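Local coordinates for protein probable arylamine n-acetyl transferase (Mycobacterium abscessus, PDB 4GUZ) that probably transfers acetyl groups from acetyl-coenzyme A to arylamine substrates, at residues G77-V89 against I111-L123. Sequence-based numbering, arbitrary orientation.
Sequences GYCYEHVALFGAV and IRPATHGMLVVRL
Tyr80 OH is hydrogen-bonded to Gln101 OE1 and reaches the backbone of the segment 111-123, where it lies 3.0 Å from Thr115 O. Gly117 suits its place because, lacking a side chain, it lets the tyrosine ring settle against the strand, with Tyr80 CE1 3.5 Å from Gly117 N. A chi1 of 74° sets Cys79 SG between its backbone N and carbonyl carbon and over the centre of the Tyr80 ring, 3.5 Å above the plane. Cys79 CB makes the closest contact with the imidazole, 3.5 Å from His116 ND1, while SG is 4.0 Å from that nitrogen and stands obliquely to the ring. The other ring nitrogen, His116 NE2, is hydrogen-bonded to Asp131 OD1, which holds the ring's orientation; this geometry is consistent with the Cys-His-Asp catalytic triad of arylamine N-acetyltransferases. Farther along, Val83 CG2 lies against the backbone carbonyl of Gly117, and the contact turns apolar where Val83 CG1 lies 3.9 Å from Leu119 CG. The branched end of Leu119 fits here, CD1 meeting the edge of the Phe86 ring in its plane and also coming to 3.7 Å from Gly87 N. Helix 79-89 runs at 21° to strand 116-123, in the same sense; that strand lies between 96-104 and 126-130 in an antiparallel sheet, while helix 198-210 packs on Tyr80 and Val83 and helix 63-72 on Ala84 and Leu85.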
loop_
_atom_site.group_PDB
_atom_site.type_symbol
_atom_site.label_atom_id
_atom_site.label_comp_id
_atom_site.label_asym_id
_atom_site.label_seq_id
_atom_site.Cartn_x
_atom_site.Cartn_y
_atom_site.Cartn_z
ATOM N N GLY A 77 6.466 -4.012 3.756
ATOM C CA GLY A 77 6.006 -2.898 4.577
ATOM C C GLY A 77 4.540 -2.574 4.383
ATOM O O GLY A 77 3.905 -3.119 3.470
ATOM N N TYR A 78 3.961 -1.721 5.263
ATOM C CA TYR A 78 2.559 -1.358 5.064
ATOM C C TYR A 78 2.470 0.035 4.404
ATOM O O TYR A 78 3.489 0.526 3.927
ATOM C CB TYR A 78 1.657 -1.565 6.305
ATOM C CG TYR A 78 1.871 -0.768 7.583
ATOM C CD1 TYR A 78 2.511 0.473 7.565
ATOM C CD2 TYR A 78 1.292 -1.181 8.781
ATOM C CE1 TYR A 78 2.625 1.248 8.725
ATOM C CE2 TYR A 78 1.421 -0.431 9.947
ATOM C CZ TYR A 78 2.088 0.783 9.917
ATOM O OH TYR A 78 2.182 1.511 11.086
ATOM N N CYS A 79 1.267 0.613 4.273
ATOM C CA CYS A 79 1.052 1.820 3.464
ATOM C C CYS A 79 2.092 2.933 3.665
ATOM O O CYS A 79 2.648 3.417 2.678
ATOM C CB CYS A 79 -0.377 2.355 3.587
ATOM S SG CYS A 79 -0.769 3.177 5.157
ATOM N N TYR A 80 2.391 3.281 4.924
ATOM C CA TYR A 80 3.263 4.403 5.241
ATOM C C TYR A 80 4.717 4.133 4.844
ATOM O O TYR A 80 5.402 5.065 4.442
ATOM C CB TYR A 80 3.088 4.825 6.713
ATOM C CG TYR A 80 1.719 5.424 6.949
ATOM C CD1 TYR A 80 1.228 6.432 6.124
ATOM C CD2 TYR A 80 0.873 4.919 7.935
ATOM C CE1 TYR A 80 -0.072 6.916 6.261
ATOM C CE2 TYR A 80 -0.428 5.407 8.093
ATOM C CZ TYR A 80 -0.878 6.431 7.275
ATOM O OH TYR A 80 -2.137 6.944 7.416
ATOM N N GLU A 81 5.150 2.870 4.835
ATOM C CA GLU A 81 6.502 2.522 4.387
ATOM C C GLU A 81 6.584 2.636 2.865
ATOM O O GLU A 81 7.548 3.188 2.327
ATOM C CB GLU A 81 6.857 1.109 4.832
ATOM C CG GLU A 81 7.121 1.032 6.311
ATOM C CD GLU A 81 7.139 -0.398 6.796
ATOM O OE1 GLU A 81 6.040 -0.949 7.025
ATOM O OE2 GLU A 81 8.245 -0.974 6.929
ATOM N N HIS A 82 5.542 2.118 2.176
ATOM C CA HIS A 82 5.397 2.190 0.722
ATOM C C HIS A 82 5.338 3.657 0.255
ATOM O O HIS A 82 6.019 4.015 -0.708
ATOM C CB HIS A 82 4.108 1.453 0.288
ATOM C CG HIS A 82 4.253 -0.029 0.208
ATOM N ND1 HIS A 82 4.477 -0.661 -0.988
ATOM C CD2 HIS A 82 4.232 -0.956 1.197
ATOM C CE1 HIS A 82 4.560 -1.955 -0.704
ATOM N NE2 HIS A 82 4.418 -2.179 0.601
ATOM N N VAL A 83 4.509 4.499 0.911
ATOM C CA VAL A 83 4.370 5.924 0.528
ATOM C C VAL A 83 5.703 6.682 0.793
ATOM O O VAL A 83 6.107 7.485 -0.052
ATOM C CB VAL A 83 3.138 6.604 1.177
ATOM C CG1 VAL A 83 3.234 8.130 1.136
ATOM C CG2 VAL A 83 1.864 6.151 0.482
ATOM N N ALA A 84 6.417 6.379 1.903
ATOM C CA ALA A 84 7.718 7.024 2.172
ATOM C C ALA A 84 8.681 6.741 1.012
ATOM O O ALA A 84 9.264 7.669 0.461
ATOM C CB ALA A 84 8.309 6.525 3.495
ATOM N N LEU A 85 8.765 5.468 0.577
ATOM C CA LEU A 85 9.639 5.059 -0.499
ATOM C C LEU A 85 9.218 5.642 -1.827
ATOM O O LEU A 85 10.061 6.164 -2.550
ATOM C CB LEU A 85 9.685 3.524 -0.587
ATOM C CG LEU A 85 10.936 2.898 -1.191
ATOM C CD1 LEU A 85 12.177 3.216 -0.350
ATOM C CD2 LEU A 85 10.789 1.385 -1.232
ATOM N N PHE A 86 7.920 5.579 -2.150
ATOM C CA PHE A 86 7.452 6.062 -3.441
ATOM C C PHE A 86 7.557 7.564 -3.518
ATOM O O PHE A 86 7.979 8.073 -4.558
ATOM C CB PHE A 86 6.027 5.581 -3.736
ATOM C CG PHE A 86 5.666 5.559 -5.207
ATOM C CD1 PHE A 86 6.136 4.550 -6.039
ATOM C CD2 PHE A 86 4.782 6.496 -5.738
ATOM C CE1 PHE A 86 5.807 4.534 -7.403
ATOM C CE2 PHE A 86 4.442 6.473 -7.100
ATOM C CZ PHE A 86 4.943 5.478 -7.917
ATOM N N GLY A 87 7.269 8.245 -2.401
ATOM C CA GLY A 87 7.384 9.692 -2.274
ATOM C C GLY A 87 8.804 10.151 -2.507
ATOM O O GLY A 87 9.034 11.135 -3.218
ATOM N N ALA A 88 9.770 9.392 -1.959
ATOM C CA ALA A 88 11.200 9.670 -2.132
ATOM C C ALA A 88 11.599 9.520 -3.587
ATOM O O ALA A 88 12.355 10.352 -4.078
ATOM C CB ALA A 88 12.033 8.742 -1.267
ATOM N N VAL A 89 11.079 8.485 -4.281
ATOM C CA VAL A 89 11.365 8.242 -5.708
ATOM C C VAL A 89 10.792 9.382 -6.544
ATOM O O VAL A 89 11.511 9.919 -7.384
ATOM C CB VAL A 89 10.870 6.863 -6.236
ATOM C CG1 VAL A 89 11.320 6.628 -7.678
ATOM C CG2 VAL A 89 11.362 5.727 -5.357
ATOM N N ILE A 111 -18.031 6.075 9.368
ATOM C CA ILE A 111 -16.790 6.731 8.983
ATOM C C ILE A 111 -15.612 6.181 9.777
ATOM O O ILE A 111 -15.671 6.124 11.016
ATOM C CB ILE A 111 -16.889 8.276 9.136
ATOM C CG1 ILE A 111 -18.025 8.852 8.262
ATOM C CG2 ILE A 111 -15.538 8.942 8.802
ATOM C CD1 ILE A 111 -18.391 10.396 8.601
ATOM N N ARG A 112 -14.552 5.777 9.050
ATOM C CA ARG A 112 -13.301 5.268 9.607
ATOM C C ARG A 112 -12.276 6.407 9.668
ATOM O O ARG A 112 -12.450 7.392 8.948
ATOM C CB ARG A 112 -12.757 4.082 8.766
ATOM C CG ARG A 112 -13.769 2.948 8.513
ATOM C CD ARG A 112 -14.257 2.330 9.796
ATOM N NE ARG A 112 -14.879 1.019 9.574
ATOM C CZ ARG A 112 -15.588 0.374 10.499
ATOM N NH1 ARG A 112 -15.787 0.922 11.691
ATOM N NH2 ARG A 112 -16.108 -0.821 10.234
ATOM N N PRO A 113 -11.189 6.318 10.484
ATOM C CA PRO A 113 -10.215 7.433 10.503
ATOM C C PRO A 113 -9.396 7.446 9.214
ATOM O O PRO A 113 -9.355 6.434 8.509
ATOM C CB PRO A 113 -9.350 7.160 11.744
ATOM C CG PRO A 113 -9.978 5.974 12.440
ATOM C CD PRO A 113 -10.809 5.251 11.438
ATOM N N ALA A 114 -8.800 8.597 8.877
ATOM C CA ALA A 114 -8.012 8.758 7.644
ATOM C C ALA A 114 -6.623 8.210 7.840
ATOM O O ALA A 114 -5.682 8.978 8.063
ATOM C CB ALA A 114 -7.967 10.221 7.235
ATOM N N THR A 115 -6.475 6.873 7.739
ATOM C CA THR A 115 -5.207 6.231 8.036
ATOM C C THR A 115 -4.625 5.411 6.851
ATOM O O THR A 115 -3.819 4.504 7.072
ATOM C CB THR A 115 -5.332 5.412 9.339
ATOM O OG1 THR A 115 -6.486 4.569 9.298
ATOM C CG2 THR A 115 -5.392 6.301 10.581
ATOM N N HIS A 116 -4.936 5.800 5.606
ATOM C CA HIS A 116 -4.319 5.171 4.439
ATOM C C HIS A 116 -3.639 6.237 3.609
ATOM O O HIS A 116 -4.317 7.063 3.023
ATOM C CB HIS A 116 -5.319 4.364 3.592
ATOM C CG HIS A 116 -4.709 3.809 2.341
ATOM N ND1 HIS A 116 -3.610 2.965 2.390
ATOM C CD2 HIS A 116 -5.036 4.030 1.044
ATOM C CE1 HIS A 116 -3.316 2.683 1.127
ATOM N NE2 HIS A 116 -4.145 3.301 0.282
ATOM N N GLY A 117 -2.309 6.240 3.599
ATOM C CA GLY A 117 -1.586 7.247 2.838
ATOM C C GLY A 117 -1.490 6.880 1.375
ATOM O O GLY A 117 -1.316 5.703 1.041
ATOM N N MET A 118 -1.622 7.889 0.501
ATOM C CA MET A 118 -1.523 7.795 -0.957
ATOM C C MET A 118 -0.838 9.041 -1.467
ATOM O O MET A 118 -0.715 10.028 -0.723
ATOM C CB MET A 118 -2.925 7.674 -1.597
ATOM C CG MET A 118 -3.644 6.386 -1.220
ATOM S SD MET A 118 -5.361 6.332 -1.719
ATOM C CE MET A 118 -6.120 7.436 -0.524
ATOM N N LEU A 119 -0.431 9.020 -2.725
ATOM C CA LEU A 119 0.215 10.152 -3.369
ATOM C C LEU A 119 -0.540 10.559 -4.627
ATOM O O LEU A 119 -1.118 9.700 -5.310
ATOM C CB LEU A 119 1.677 9.820 -3.694
ATOM C CG LEU A 119 2.541 9.495 -2.474
ATOM C CD1 LEU A 119 3.644 8.504 -2.817
ATOM C CD2 LEU A 119 3.074 10.758 -1.787
ATOM N N VAL A 120 -0.574 11.883 -4.906
ATOM C CA VAL A 120 -1.240 12.427 -6.100
ATOM C C VAL A 120 -0.168 13.157 -6.915
ATOM O O VAL A 120 0.579 13.955 -6.356
ATOM C CB VAL A 120 -2.473 13.323 -5.767
ATOM C CG1 VAL A 120 -3.075 13.945 -7.034
ATOM C CG2 VAL A 120 -3.543 12.522 -5.030
ATOM N N VAL A 121 -0.091 12.865 -8.218
ATOM C CA VAL A 121 0.874 13.446 -9.146
ATOM C C VAL A 121 0.152 14.412 -10.109
ATOM O O VAL A 121 -0.912 14.082 -10.642
ATOM C CB VAL A 121 1.657 12.341 -9.905
ATOM C CG1 VAL A 121 2.562 12.925 -10.992
ATOM C CG2 VAL A 121 2.478 11.498 -8.937
ATOM N N ARG A 122 0.757 15.604 -10.326
ATOM C CA ARG A 122 0.255 16.628 -11.245
ATOM C C ARG A 122 1.021 16.562 -12.576
ATOM O O ARG A 122 2.239 16.759 -12.588
ATOM C CB ARG A 122 0.377 18.028 -10.613
ATOM C CG ARG A 122 -0.699 18.332 -9.585
ATOM C CD ARG A 122 -0.618 19.777 -9.143
ATOM N NE ARG A 122 0.273 19.927 -8.000
ATOM C CZ ARG A 122 -0.147 20.121 -6.755
ATOM N NH1 ARG A 122 -1.444 20.223 -6.493
ATOM N NH2 ARG A 122 0.728 20.240 -5.768
ATOM N N LEU A 123 0.314 16.248 -13.683
ATOM C CA LEU A 123 0.902 16.158 -15.030
ATOM C C LEU A 123 0.016 16.904 -16.010
ATOM O O LEU A 123 -1.113 16.477 -16.284
ATOM C CB LEU A 123 1.138 14.704 -15.512
ATOM C CG LEU A 123 2.164 13.870 -14.759
ATOM C CD1 LEU A 123 1.938 12.393 -15.017
ATOM C CD2 LEU A 123 3.588 14.274 -15.111
#